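Hemoglobin subunit alpha (Mustelus griseus, PDB 1GCV) carries oxygen from the gills to the peripheral tissues as the haem-binding alpha chain of a tetrameric haemoglobin. Local coordinates at residues L92-I106 against D125-Y139. Numbering follows the deposited sequence.
Sequences LVDPQNFPMLSECII and DKLLSAICQELSSRY. With HEM (protoporphyrin IX containing Fe), chain E.
Tyr139 carries its CG opposite its own carbonyl carbon (chi1 -81°), and this swings the ring in against Pro95. Phe98 takes the same stagger (chi1 -65°) and brings its ring against Leu135 on one face and the haem at its edge. Tyr139 OH donates a hydrogen bond to Val93 O; the modelled 2.4 Å is unusually short and its exact value doubtful. Pro95 CG lies over the centre of one face of the Tyr139 ring, 3.7 Å from the centroid, a CH-pi contact. Leu135 CB sits over one face of the Phe98 ring, offset toward the rim, while HEM CHC meets that ring at its edge, in plane. Ser136 OG is 3.3 Å from Phe98 CD2 and gives its proton to Cys132 O. An alanine in place of Phe98 would probably cost Leu135 CB its CH-pi partner and leave HEM CHC and Ser136 OG without the ring edge they meet. Residues 98-106 and 125-135 are parts of the globin G and H helices, and these segments run antiparallel, at 156°. The tyrosine beyond the H helix binds the FG corner, as in other haemoglobins in the deoxy form; it also touches His87, the predicted proximal iron ligand. Further along, Cys132 SG packs 3.5 Å from Phe98 CB. Leu128 CD1 fits against Ile106 CD1, and its CD2 meets Ile105 CD1 at 3.9 Å. At the far end, two waters may bridge Glu103 OE2 and Asp125 OD1, one only weakly on the aspartate side, while Asp125 OD2 forms a salt bridge with Arg140 of the second alpha subunit.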
loop_
_atom_site.group_PDB
_atom_site.type_symbol
_atom_site.label_atom_id
_atom_site.label_comp_id
_atom_site.label_asym_id
_atom_site.label_seq_id
_atom_site.Cartn_x
_atom_site.Cartn_y
_atom_site.Cartn_z
ATOM N N LEU A 92 -7.215 17.792 -2.995
ATOM C CA LEU A 92 -7.545 16.496 -3.569
ATOM C C LEU A 92 -6.305 15.632 -3.808
ATOM O O LEU A 92 -6.140 15.034 -4.879
ATOM C CB LEU A 92 -8.322 16.691 -4.881
ATOM C CG LEU A 92 -9.613 17.524 -4.846
ATOM C CD1 LEU A 92 -10.455 17.234 -6.083
ATOM C CD2 LEU A 92 -10.402 17.209 -3.609
ATOM N N VAL A 93 -5.441 15.578 -2.800
ATOM C CA VAL A 93 -4.214 14.786 -2.850
ATOM C C VAL A 93 -4.574 13.319 -2.593
ATOM O O VAL A 93 -5.264 13.011 -1.621
ATOM C CB VAL A 93 -3.222 15.254 -1.757
ATOM C CG1 VAL A 93 -2.002 14.339 -1.723
ATOM C CG2 VAL A 93 -2.820 16.697 -2.014
ATOM N N ASP A 94 -4.128 12.417 -3.462
ATOM C CA ASP A 94 -4.424 11.000 -3.273
ATOM C C ASP A 94 -3.870 10.595 -1.910
ATOM O O ASP A 94 -2.673 10.737 -1.656
ATOM C CB ASP A 94 -3.780 10.163 -4.384
ATOM C CG ASP A 94 -4.216 8.712 -4.343
ATOM O OD1 ASP A 94 -4.163 8.113 -3.256
ATOM O OD2 ASP A 94 -4.617 8.168 -5.393
ATOM N N PRO A 95 -4.737 10.091 -1.012
ATOM C CA PRO A 95 -4.333 9.672 0.339
ATOM C C PRO A 95 -3.197 8.649 0.409
ATOM O O PRO A 95 -2.534 8.541 1.434
ATOM C CB PRO A 95 -5.625 9.131 0.961
ATOM C CG PRO A 95 -6.727 9.684 0.137
ATOM C CD PRO A 95 -6.179 9.878 -1.244
ATOM N N GLN A 96 -2.974 7.906 -0.671
ATOM C CA GLN A 96 -1.914 6.903 -0.700
ATOM C C GLN A 96 -0.542 7.533 -0.509
ATOM O O GLN A 96 0.425 6.842 -0.215
ATOM C CB GLN A 96 -1.961 6.125 -2.015
ATOM C CG GLN A 96 -3.220 5.267 -2.126
ATOM C CD GLN A 96 -3.419 4.635 -3.492
ATOM O OE1 GLN A 96 -3.868 5.288 -4.441
ATOM N NE2 GLN A 96 -3.098 3.352 -3.596
ATOM N N ASN A 97 -0.464 8.852 -0.649
ATOM C CA ASN A 97 0.801 9.558 -0.489
ATOM C C ASN A 97 1.177 9.867 0.963
ATOM O O ASN A 97 2.360 9.935 1.286
ATOM C CB ASN A 97 0.774 10.874 -1.277
ATOM C CG ASN A 97 0.870 10.664 -2.773
ATOM O OD1 ASN A 97 -0.126 10.761 -3.488
ATOM N ND2 ASN A 97 2.067 10.382 -3.254
ATOM N N PHE A 98 0.183 10.061 1.830
ATOM C CA PHE A 98 0.436 10.398 3.231
ATOM C C PHE A 98 1.419 9.464 3.925
ATOM O O PHE A 98 2.390 9.923 4.512
ATOM C CB PHE A 98 -0.886 10.477 3.996
ATOM C CG PHE A 98 -1.781 11.599 3.532
ATOM C CD1 PHE A 98 -1.247 12.847 3.220
ATOM C CD2 PHE A 98 -3.149 11.403 3.373
ATOM C CE1 PHE A 98 -2.065 13.881 2.751
ATOM C CE2 PHE A 98 -3.965 12.429 2.907
ATOM C CZ PHE A 98 -3.424 13.666 2.595
ATOM N N PRO A 99 1.168 8.141 3.895
ATOM C CA PRO A 99 2.077 7.172 4.530
ATOM C C PRO A 99 3.491 7.193 3.919
ATOM O O PRO A 99 4.475 6.901 4.602
ATOM C CB PRO A 99 1.386 5.827 4.310
ATOM C CG PRO A 99 -0.051 6.178 4.063
ATOM C CD PRO A 99 -0.015 7.476 3.324
ATOM N N MET A 100 3.581 7.530 2.634
ATOM C CA MET A 100 4.865 7.608 1.949
ATOM C C MET A 100 5.702 8.723 2.584
ATOM O O MET A 100 6.885 8.540 2.861
ATOM C CB MET A 100 4.658 7.898 0.456
ATOM C CG MET A 100 4.139 6.714 -0.355
ATOM S SD MET A 100 3.774 7.173 -2.074
ATOM C CE MET A 100 2.608 5.879 -2.547
ATOM N N LEU A 101 5.078 9.873 2.821
ATOM C CA LEU A 101 5.775 11.002 3.433
ATOM C C LEU A 101 6.111 10.713 4.893
ATOM O O LEU A 101 7.123 11.184 5.395
ATOM C CB LEU A 101 4.930 12.277 3.344
ATOM C CG LEU A 101 5.481 13.513 4.060
ATOM C CD1 LEU A 101 6.767 13.970 3.388
ATOM C CD2 LEU A 101 4.443 14.627 4.022
ATOM N N SER A 102 5.262 9.948 5.575
ATOM C CA SER A 102 5.518 9.611 6.973
ATOM C C SER A 102 6.834 8.843 7.124
ATOM O O SER A 102 7.589 9.089 8.059
ATOM C CB SER A 102 4.363 8.782 7.544
ATOM O OG SER A 102 3.224 9.598 7.733
ATOM N N GLU A 103 7.110 7.920 6.207
ATOM C CA GLU A 103 8.348 7.153 6.274
ATOM C C GLU A 103 9.579 8.025 6.016
ATOM O O GLU A 103 10.647 7.765 6.562
ATOM C CB GLU A 103 8.323 5.988 5.278
ATOM C CG GLU A 103 9.402 4.927 5.536
ATOM C CD GLU A 103 9.416 4.397 6.977
ATOM O OE1 GLU A 103 10.518 4.111 7.496
ATOM O OE2 GLU A 103 8.332 4.263 7.590
ATOM N N CYS A 104 9.429 9.060 5.195
ATOM C CA CYS A 104 10.543 9.958 4.899
ATOM C C CYS A 104 10.836 10.895 6.066
ATOM O O CYS A 104 11.971 11.336 6.241
ATOM C CB CYS A 104 10.256 10.758 3.634
ATOM S SG CYS A 104 10.383 9.747 2.161
ATOM N N ILE A 105 9.808 11.207 6.854
ATOM C CA ILE A 105 9.975 12.046 8.038
ATOM C C ILE A 105 10.754 11.187 9.040
ATOM O O ILE A 105 11.653 11.672 9.726
ATOM C CB ILE A 105 8.607 12.446 8.677
ATOM C CG1 ILE A 105 7.946 13.557 7.860
ATOM C CG2 ILE A 105 8.811 12.928 10.114
ATOM C CD1 ILE A 105 6.469 13.743 8.161
ATOM N N ILE A 106 10.411 9.902 9.107
ATOM C CA ILE A 106 11.095 8.989 10.020
ATOM C C ILE A 106 12.577 8.909 9.644
ATOM O O ILE A 106 13.439 9.008 10.508
ATOM C CB ILE A 106 10.482 7.557 9.982
ATOM C CG1 ILE A 106 9.067 7.559 10.572
ATOM C CG2 ILE A 106 11.369 6.585 10.759
ATOM C CD1 ILE A 106 9.000 7.994 12.016
ATOM N N ASP A 125 6.098 7.041 14.946
ATOM C CA ASP A 125 5.354 6.376 13.879
ATOM C C ASP A 125 3.863 6.359 14.196
ATOM O O ASP A 125 3.034 6.450 13.298
ATOM C CB ASP A 125 5.846 4.936 13.680
ATOM C CG ASP A 125 5.494 4.386 12.307
ATOM O OD1 ASP A 125 5.706 5.108 11.308
ATOM O OD2 ASP A 125 5.004 3.239 12.224
ATOM N N LYS A 126 3.533 6.244 15.481
ATOM C CA LYS A 126 2.145 6.220 15.919
ATOM C C LYS A 126 1.475 7.586 15.756
ATOM O O LYS A 126 0.285 7.665 15.460
ATOM C CB LYS A 126 2.062 5.756 17.376
ATOM C CG LYS A 126 2.187 4.243 17.530
ATOM C CD LYS A 126 2.159 3.817 18.995
ATOM C CE LYS A 126 0.795 4.071 19.628
ATOM N NZ LYS A 126 0.629 3.295 20.886
ATOM N N LEU A 127 2.238 8.658 15.941
ATOM C CA LEU A 127 1.689 10.001 15.786
ATOM C C LEU A 127 1.412 10.272 14.309
ATOM O O LEU A 127 0.328 10.735 13.945
ATOM C CB LEU A 127 2.666 11.047 16.340
ATOM C CG LEU A 127 2.339 12.517 16.044
ATOM C CD1 LEU A 127 1.247 12.996 16.992
ATOM C CD2 LEU A 127 3.596 13.369 16.177
ATOM N N LEU A 128 2.390 9.967 13.457
ATOM C CA LEU A 128 2.248 10.185 12.017
ATOM C C LEU A 128 1.084 9.392 11.442
ATOM O O LEU A 128 0.376 9.873 10.563
ATOM C CB LEU A 128 3.548 9.816 11.282
ATOM C CG LEU A 128 4.739 10.730 11.588
ATOM C CD1 LEU A 128 5.997 10.205 10.919
ATOM C CD2 LEU A 128 4.428 12.133 11.116
ATOM N N SER A 129 0.885 8.174 11.933
ATOM C CA SER A 129 -0.216 7.349 11.451
ATOM C C SER A 129 -1.546 7.991 11.818
ATOM O O SER A 129 -2.461 8.035 10.995
ATOM C CB SER A 129 -0.136 5.935 12.042
ATOM O OG SER A 129 0.953 5.213 11.484
ATOM N N ALA A 130 -1.644 8.487 13.050
ATOM C CA ALA A 130 -2.860 9.141 13.531
ATOM C C ALA A 130 -3.128 10.384 12.707
ATOM O O ALA A 130 -4.275 10.696 12.394
ATOM C CB ALA A 130 -2.711 9.525 14.999
ATOM N N ILE A 131 -2.060 11.101 12.374
ATOM C CA ILE A 131 -2.164 12.312 11.574
ATOM C C ILE A 131 -2.590 11.952 10.148
ATOM O O ILE A 131 -3.424 12.627 9.555
ATOM C CB ILE A 131 -0.816 13.064 11.532
ATOM C CG1 ILE A 131 -0.606 13.826 12.837
ATOM C CG2 ILE A 131 -0.794 14.041 10.372
ATOM C CD1 ILE A 131 0.792 14.389 12.986
ATOM N N CYS A 132 -2.026 10.881 9.601
ATOM C CA CYS A 132 -2.376 10.461 8.256
ATOM C C CYS A 132 -3.828 10.022 8.179
ATOM O O CYS A 132 -4.492 10.286 7.182
ATOM C CB CYS A 132 -1.473 9.315 7.794
ATOM S SG CYS A 132 0.187 9.841 7.311
ATOM N N GLN A 133 -4.324 9.353 9.220
ATOM C CA GLN A 133 -5.715 8.890 9.223
ATOM C C GLN A 133 -6.716 10.055 9.291
ATOM O O GLN A 133 -7.803 9.980 8.718
ATOM C CB GLN A 133 -5.961 7.902 10.377
ATOM C CG GLN A 133 -6.500 8.535 11.668
ATOM C CD GLN A 133 -7.763 7.857 12.197
ATOM O OE1 GLN A 133 -8.854 8.438 12.174
ATOM N NE2 GLN A 133 -7.615 6.626 12.681
ATOM N N GLU A 134 -6.346 11.128 9.987
ATOM C CA GLU A 134 -7.201 12.306 10.096
ATOM C C GLU A 134 -7.228 13.027 8.751
ATOM O O GLU A 134 -8.287 13.447 8.281
ATOM C CB GLU A 134 -6.671 13.259 11.173
ATOM C CG GLU A 134 -6.909 12.782 12.590
ATOM C CD GLU A 134 -8.350 12.347 12.824
ATOM O OE1 GLU A 134 -9.273 13.013 12.301
ATOM O OE2 GLU A 134 -8.555 11.336 13.529
ATOM N N LEU A 135 -6.055 13.152 8.134
ATOM C CA LEU A 135 -5.903 13.822 6.843
ATOM C C LEU A 135 -6.596 13.099 5.691
ATOM O O LEU A 135 -6.884 13.708 4.664
ATOM C CB LEU A 135 -4.414 13.996 6.519
ATOM C CG LEU A 135 -3.771 15.367 6.763
ATOM C CD1 LEU A 135 -4.364 16.031 7.996
ATOM C CD2 LEU A 135 -2.272 15.191 6.926
ATOM N N SER A 136 -6.856 11.806 5.856
ATOM C CA SER A 136 -7.528 11.015 4.822
ATOM C C SER A 136 -9.016 10.853 5.134
ATOM O O SER A 136 -9.735 10.199 4.386
ATOM C CB SER A 136 -6.921 9.602 4.727
ATOM O OG SER A 136 -5.517 9.606 4.891
ATOM N N SER A 137 -9.472 11.457 6.227
ATOM C CA SER A 137 -10.855 11.308 6.667
ATOM C C SER A 137 -11.951 12.156 6.026
ATOM O O SER A 137 -13.127 11.929 6.298
ATOM C CB SER A 137 -10.924 11.478 8.192
ATOM O OG SER A 137 -10.837 12.844 8.574
ATOM N N ARG A 138 -11.596 13.115 5.177
ATOM C CA ARG A 138 -12.623 13.956 4.568
ATOM C C ARG A 138 -12.619 13.981 3.043
ATOM O O ARG A 138 -12.855 15.021 2.436
ATOM C CB ARG A 138 -12.508 15.385 5.107
ATOM C CG ARG A 138 -13.091 15.553 6.494
ATOM C CD ARG A 138 -12.015 15.465 7.553
ATOM N NE ARG A 138 -12.557 15.443 8.911
ATOM C CZ ARG A 138 -13.567 16.200 9.333
ATOM N NH1 ARG A 138 -14.164 17.053 8.509
ATOM N NH2 ARG A 138 -13.981 16.107 10.589
ATOM N N TYR A 139 -12.369 12.833 2.426
ATOM C CA TYR A 139 -12.346 12.755 0.971
ATOM C C TYR A 139 -13.690 12.349 0.380
ATOM O O TYR A 139 -14.052 12.790 -0.707
ATOM C CB TYR A 139 -11.280 11.762 0.519
ATOM C CG TYR A 139 -9.897 12.342 0.516
ATOM C CD1 TYR A 139 -9.355 12.880 -0.643
ATOM C CD2 TYR A 139 -9.121 12.340 1.668
ATOM C CE1 TYR A 139 -8.071 13.402 -0.658
ATOM C CE2 TYR A 139 -7.837 12.861 1.666
ATOM C CZ TYR A 139 -7.316 13.390 0.499
ATOM O OH TYR A 139 -6.040 13.919 0.493
HETATM C CHA HEM E . -0.544 22.076 1.623
HETATM C CHB HEM E . 0.379 19.745 5.796
HETATM C CHC HEM E . 1.126 15.621 3.276
HETATM C CHD HEM E . 0.393 18.001 -0.884
HETATM C C1A HEM E . -0.395 21.772 2.994
HETATM C C2A HEM E . -0.390 22.745 4.070
HETATM C C3A HEM E . -0.092 22.119 5.217
HETATM C C4A HEM E . 0.088 20.735 4.866
HETATM C CMA HEM E . -0.029 22.729 6.617
HETATM C CAA HEM E . -0.716 24.211 3.958
HETATM C CBA HEM E . -2.199 24.329 3.699
HETATM C CGA HEM E . -2.630 25.753 3.430
HETATM O O1A HEM E . -2.044 26.399 2.530
HETATM O O2A HEM E . -3.560 26.222 4.123
HETATM C C1B HEM E . 0.586 18.403 5.463
HETATM C C2B HEM E . 0.941 17.368 6.435
HETATM C C3B HEM E . 1.120 16.192 5.741
HETATM C C4B HEM E . 0.897 16.519 4.328
HETATM C CMB HEM E . 1.014 17.552 7.952
HETATM C CAB HEM E . 1.381 14.914 6.261
HETATM C CBB HEM E . 2.406 14.656 7.178
HETATM C C1C HEM E . 1.018 15.937 1.925
HETATM C C2C HEM E . 1.421 15.044 0.850
HETATM C C3C HEM E . 1.181 15.713 -0.320
HETATM C C4C HEM E . 0.673 17.016 0.043
HETATM C CMC HEM E . 2.034 13.655 1.035
HETATM C CAC HEM E . 1.324 15.280 -1.633
HETATM C CBC HEM E . 2.432 14.601 -2.159
HETATM C C1D HEM E . 0.012 19.291 -0.549
HETATM C C2D HEM E . -0.197 20.322 -1.546
HETATM C C3D HEM E . -0.409 21.460 -0.844
HETATM C C4D HEM E . -0.376 21.150 0.583
HETATM C CMD HEM E . -0.211 20.159 -3.069
HETATM C CAD HEM E . -0.609 22.815 -1.479
HETATM C CBD HEM E . 0.740 23.500 -1.577
HETATM C CGD HEM E . 0.619 24.984 -1.840
HETATM O O1D HEM E . -0.432 25.573 -1.493
HETATM O O2D HEM E . 1.578 25.559 -2.396
HETATM N NA HEM E . -0.111 20.508 3.491
HETATM N NB HEM E . 0.520 17.873 4.163
HETATM N NC HEM E . 0.563 17.164 1.430
HETATM N ND HEM E . -0.142 19.783 0.764
HETATM FE FE HEM E . -0.060 18.767 2.482
HETATM O O HOH W 1 8.190 3.466 10.623
HETATM O O HOH W 2 6.113 4.948 8.668
#